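Local coordinates for early transcribed membrane protein 13 (Plasmodium falciparum, PDB 2VWA) that is a sporozoite membrane protein essential for liver-stage development, whose soluble helical domain binds phosphatidylethanolamine, at residues N13-Y24 / I70-A80. Numbering follows the deposited sequence.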
# COMPACT_ATOMS: atom_id res chain seq x y z
N ASN A 13 5.08 -10.28 -9.67
CA ASN A 13 3.75 -10.89 -9.72
C ASN A 13 3.63 -11.50 -11.09
O ASN A 13 3.76 -10.79 -12.09
CB ASN A 13 2.65 -9.84 -9.52
CG ASN A 13 1.26 -10.46 -9.26
OD1 ASN A 13 0.83 -11.38 -9.96
ND2 ASN A 13 0.56 -9.96 -8.24
N LYS A 14 3.41 -12.81 -11.13
CA LYS A 14 3.26 -13.52 -12.40
C LYS A 14 1.83 -14.00 -12.66
O LYS A 14 1.55 -14.66 -13.67
CB LYS A 14 4.21 -14.71 -12.47
CG LYS A 14 5.58 -14.37 -12.96
CD LYS A 14 6.56 -15.43 -12.48
CE LYS A 14 7.94 -15.19 -13.06
NZ LYS A 14 8.99 -15.53 -12.05
N ASN A 15 0.92 -13.67 -11.75
CA ASN A 15 -0.48 -13.86 -11.99
C ASN A 15 -1.02 -12.85 -13.02
O ASN A 15 -0.95 -11.62 -12.80
CB ASN A 15 -1.22 -13.71 -10.69
CG ASN A 15 -2.67 -14.00 -10.83
OD1 ASN A 15 -3.07 -14.76 -11.71
ND2 ASN A 15 -3.47 -13.40 -9.97
N ASN A 16 -1.56 -13.35 -14.14
CA ASN A 16 -2.33 -12.48 -15.07
C ASN A 16 -3.84 -12.69 -15.11
O ASN A 16 -4.49 -12.26 -16.05
CB ASN A 16 -1.74 -12.44 -16.49
CG ASN A 16 -0.22 -12.22 -16.50
OD1 ASN A 16 0.55 -13.07 -16.03
ND2 ASN A 16 0.21 -11.08 -17.02
N VAL A 17 -4.41 -13.28 -14.06
CA VAL A 17 -5.85 -13.48 -13.95
C VAL A 17 -6.47 -12.54 -12.90
O VAL A 17 -6.31 -12.76 -11.69
CB VAL A 17 -6.18 -14.94 -13.58
CG1 VAL A 17 -7.70 -15.16 -13.53
CG2 VAL A 17 -5.54 -15.90 -14.59
N ASP A 18 -7.14 -11.48 -13.35
CA ASP A 18 -7.72 -10.47 -12.46
C ASP A 18 -8.72 -11.05 -11.45
O ASP A 18 -9.49 -11.98 -11.79
CB ASP A 18 -8.48 -9.41 -13.27
CG ASP A 18 -7.59 -8.56 -14.17
OD1 ASP A 18 -6.36 -8.54 -13.99
OD2 ASP A 18 -8.16 -7.87 -15.06
N VAL A 19 -8.73 -10.50 -10.23
CA VAL A 19 -9.87 -10.71 -9.33
C VAL A 19 -10.98 -9.74 -9.79
O VAL A 19 -10.71 -8.82 -10.55
CB VAL A 19 -9.53 -10.45 -7.84
CG1 VAL A 19 -8.40 -11.35 -7.35
CG2 VAL A 19 -9.24 -8.90 -7.58
N SER A 20 -12.21 -9.93 -9.32
CA SER A 20 -13.30 -9.04 -9.70
C SER A 20 -13.11 -7.60 -9.19
O SER A 20 -12.40 -7.36 -8.21
CB SER A 20 -14.63 -9.56 -9.14
OG SER A 20 -14.61 -9.50 -7.72
N ILE A 21 -13.78 -6.66 -9.83
CA ILE A 21 -13.75 -5.27 -9.39
C ILE A 21 -14.16 -5.09 -7.90
O ILE A 21 -13.50 -4.37 -7.15
CB ILE A 21 -14.56 -4.35 -10.34
CG1 ILE A 21 -13.84 -4.29 -11.72
CG2 ILE A 21 -14.71 -2.94 -9.76
CD1 ILE A 21 -14.52 -3.33 -12.80
N LYS A 22 -15.24 -5.76 -7.47
CA LYS A 22 -15.64 -5.73 -6.06
C LYS A 22 -14.52 -6.15 -5.07
O LYS A 22 -14.24 -5.45 -4.10
CB LYS A 22 -16.93 -6.55 -5.85
CG LYS A 22 -18.17 -5.83 -6.35
CD LYS A 22 -19.45 -6.62 -6.06
CE LYS A 22 -20.71 -5.81 -6.44
NZ LYS A 22 -20.84 -5.70 -7.95
N ARG A 23 -13.89 -7.29 -5.32
CA ARG A 23 -12.77 -7.73 -4.55
C ARG A 23 -11.57 -6.78 -4.62
O ARG A 23 -10.95 -6.51 -3.59
CB ARG A 23 -12.38 -9.13 -4.93
CG ARG A 23 -13.14 -10.10 -4.07
CD ARG A 23 -13.18 -11.50 -4.58
NE ARG A 23 -11.92 -12.23 -4.53
CZ ARG A 23 -11.33 -12.63 -3.41
NH1 ARG A 23 -11.84 -12.31 -2.25
NH2 ARG A 23 -10.21 -13.33 -3.46
N TYR A 24 -11.26 -6.29 -5.82
CA TYR A 24 -10.17 -5.33 -6.01
C TYR A 24 -10.43 -4.07 -5.20
O TYR A 24 -9.57 -3.66 -4.44
CB TYR A 24 -10.00 -4.94 -7.48
CG TYR A 24 -9.04 -3.80 -7.64
CD1 TYR A 24 -7.69 -4.02 -7.63
CD2 TYR A 24 -9.48 -2.48 -7.75
CE1 TYR A 24 -6.80 -3.00 -7.74
CE2 TYR A 24 -8.59 -1.44 -7.85
CZ TYR A 24 -7.25 -1.72 -7.84
OH TYR A 24 -6.28 -0.73 -7.95
N ILE A 70 -5.14 -13.37 -1.09
CA ILE A 70 -5.77 -12.98 -2.33
C ILE A 70 -4.67 -12.68 -3.33
O ILE A 70 -3.65 -12.08 -2.97
CB ILE A 70 -6.70 -11.75 -2.15
CG1 ILE A 70 -7.55 -11.53 -3.40
CG2 ILE A 70 -5.89 -10.52 -1.81
CD1 ILE A 70 -8.32 -10.22 -3.42
N SER A 71 -4.86 -13.11 -4.56
CA SER A 71 -3.83 -12.88 -5.54
C SER A 71 -4.33 -11.97 -6.65
O SER A 71 -5.03 -12.42 -7.58
CB SER A 71 -3.28 -14.21 -6.09
OG SER A 71 -2.42 -13.95 -7.19
N LEU A 72 -3.96 -10.70 -6.55
CA LEU A 72 -4.20 -9.71 -7.60
C LEU A 72 -3.42 -10.11 -8.81
O LEU A 72 -2.44 -10.83 -8.70
CB LEU A 72 -3.73 -8.33 -7.13
CG LEU A 72 -4.77 -7.37 -6.52
CD1 LEU A 72 -5.86 -8.06 -5.75
CD2 LEU A 72 -4.13 -6.24 -5.68
N SER A 73 -3.87 -9.66 -9.98
CA SER A 73 -3.02 -9.76 -11.15
C SER A 73 -1.92 -8.68 -11.16
O SER A 73 -2.03 -7.68 -10.43
CB SER A 73 -3.86 -9.66 -12.41
OG SER A 73 -4.39 -8.37 -12.53
N LYS A 74 -0.88 -8.89 -11.97
CA LYS A 74 0.24 -7.95 -12.05
C LYS A 74 -0.31 -6.57 -12.32
O LYS A 74 0.05 -5.59 -11.64
CB LYS A 74 1.24 -8.33 -13.15
CG LYS A 74 2.62 -7.66 -13.01
CD LYS A 74 3.38 -7.51 -14.34
CE LYS A 74 4.35 -8.69 -14.62
NZ LYS A 74 3.69 -10.00 -15.00
N TYR A 75 -1.21 -6.48 -13.30
CA TYR A 75 -1.82 -5.21 -13.64
C TYR A 75 -2.61 -4.62 -12.46
O TYR A 75 -2.61 -3.39 -12.26
CB TYR A 75 -2.66 -5.32 -14.93
CG TYR A 75 -3.76 -4.28 -15.10
CD1 TYR A 75 -3.57 -3.10 -15.83
CD2 TYR A 75 -5.02 -4.51 -14.54
CE1 TYR A 75 -4.62 -2.16 -15.97
CE2 TYR A 75 -6.04 -3.60 -14.66
CZ TYR A 75 -5.85 -2.45 -15.35
OH TYR A 75 -6.93 -1.61 -15.43
N GLN A 76 -3.25 -5.48 -11.66
CA GLN A 76 -4.04 -5.00 -10.54
C GLN A 76 -3.15 -4.56 -9.41
O GLN A 76 -3.50 -3.65 -8.69
CB GLN A 76 -5.01 -6.06 -10.05
CG GLN A 76 -6.38 -5.96 -10.68
CD GLN A 76 -7.19 -7.23 -10.52
OE1 GLN A 76 -6.64 -8.31 -10.34
NE2 GLN A 76 -8.51 -7.10 -10.57
N GLU A 77 -2.01 -5.21 -9.27
CA GLU A 77 -1.04 -4.90 -8.23
C GLU A 77 -0.41 -3.53 -8.48
O GLU A 77 -0.34 -2.73 -7.56
CB GLU A 77 0.02 -6.03 -8.12
CG GLU A 77 1.14 -5.73 -7.13
CD GLU A 77 2.12 -6.88 -6.94
OE1 GLU A 77 1.70 -8.00 -6.52
OE2 GLU A 77 3.33 -6.64 -7.19
N ASN A 78 0.01 -3.26 -9.71
CA ASN A 78 0.50 -1.93 -10.11
C ASN A 78 -0.54 -0.82 -9.96
O ASN A 78 -0.23 0.30 -9.56
CB ASN A 78 1.05 -1.94 -11.54
CG ASN A 78 2.20 -2.93 -11.72
OD1 ASN A 78 2.89 -3.28 -10.76
ND2 ASN A 78 2.37 -3.42 -12.95
N LYS A 79 -1.79 -1.12 -10.29
CA LYS A 79 -2.84 -0.14 -10.11
C LYS A 79 -3.09 0.10 -8.56
O LYS A 79 -3.33 1.23 -8.13
CB LYS A 79 -4.08 -0.60 -10.88
CG LYS A 79 -5.22 0.38 -10.90
CD LYS A 79 -6.24 0.06 -12.01
CE LYS A 79 -7.68 0.44 -11.55
NZ LYS A 79 -8.68 -0.69 -11.78
N ALA A 80 -2.94 -0.93 -7.74
CA ALA A 80 -3.17 -0.78 -6.32
C ALA A 80 -2.09 0.09 -5.64
O ALA A 80 -2.40 0.88 -4.75
CB ALA A 80 -3.30 -2.14 -5.65
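A capping box opens helix 74-99, and the loop leading into helix 21-41 lies against it, Gln-76 gripping Val-19 while Ser-73 meets Asp-18. Ser-73 OG accepts from Gln-76 N, and Gln-76 OE1 accepts from Ser-73 N at 3.1 Å in a nearly straight bond (N-H...O 175°). Gln-76 OE1 also accepts from Val-19 N (3.0 Å) on a lone pair in its carbonyl plane, and Gln-76 NE2 donates to Val-19 O at 2.8 Å, fixing the amide's rotation. With OG turned between backbone N and carbonyl carbon (chi1 68°), Ser-73 faces both the helix start and Asp-18; Ser-73 OG lies 2.5 Å from Asp-18 OD1, a doubtfully short hydrogen bond.

Two successive Asx turns, at Asn-13 and Asn-15, shape the loop further back. Asn-15 O receives Lys-74 N (2.9 Å), and Lys-74 bends to bring NZ to Asn-13 O. Asn-13 ND2 gives one N-H to Leu-72 O and the other, nearly straight (173°), to Glu-77 OE1, met from above the carboxylate plane and also bound by Gln-65 of helix 54-67. Val-19 CG2 packs on Leu-72 CD1, and Ile-70 CD1 sits over one face of the Arg-23 guanidinium, toward its rim. At the lipid-pocket end, Lys-79, which touches the bound phosphatidylethanolamine, sets NZ 4.6 Å from the centroid of the Tyr-24 ring, an off-centre cation-pi contact, while Tyr-24 OH lies 3.3 Å from Lys-79 CG.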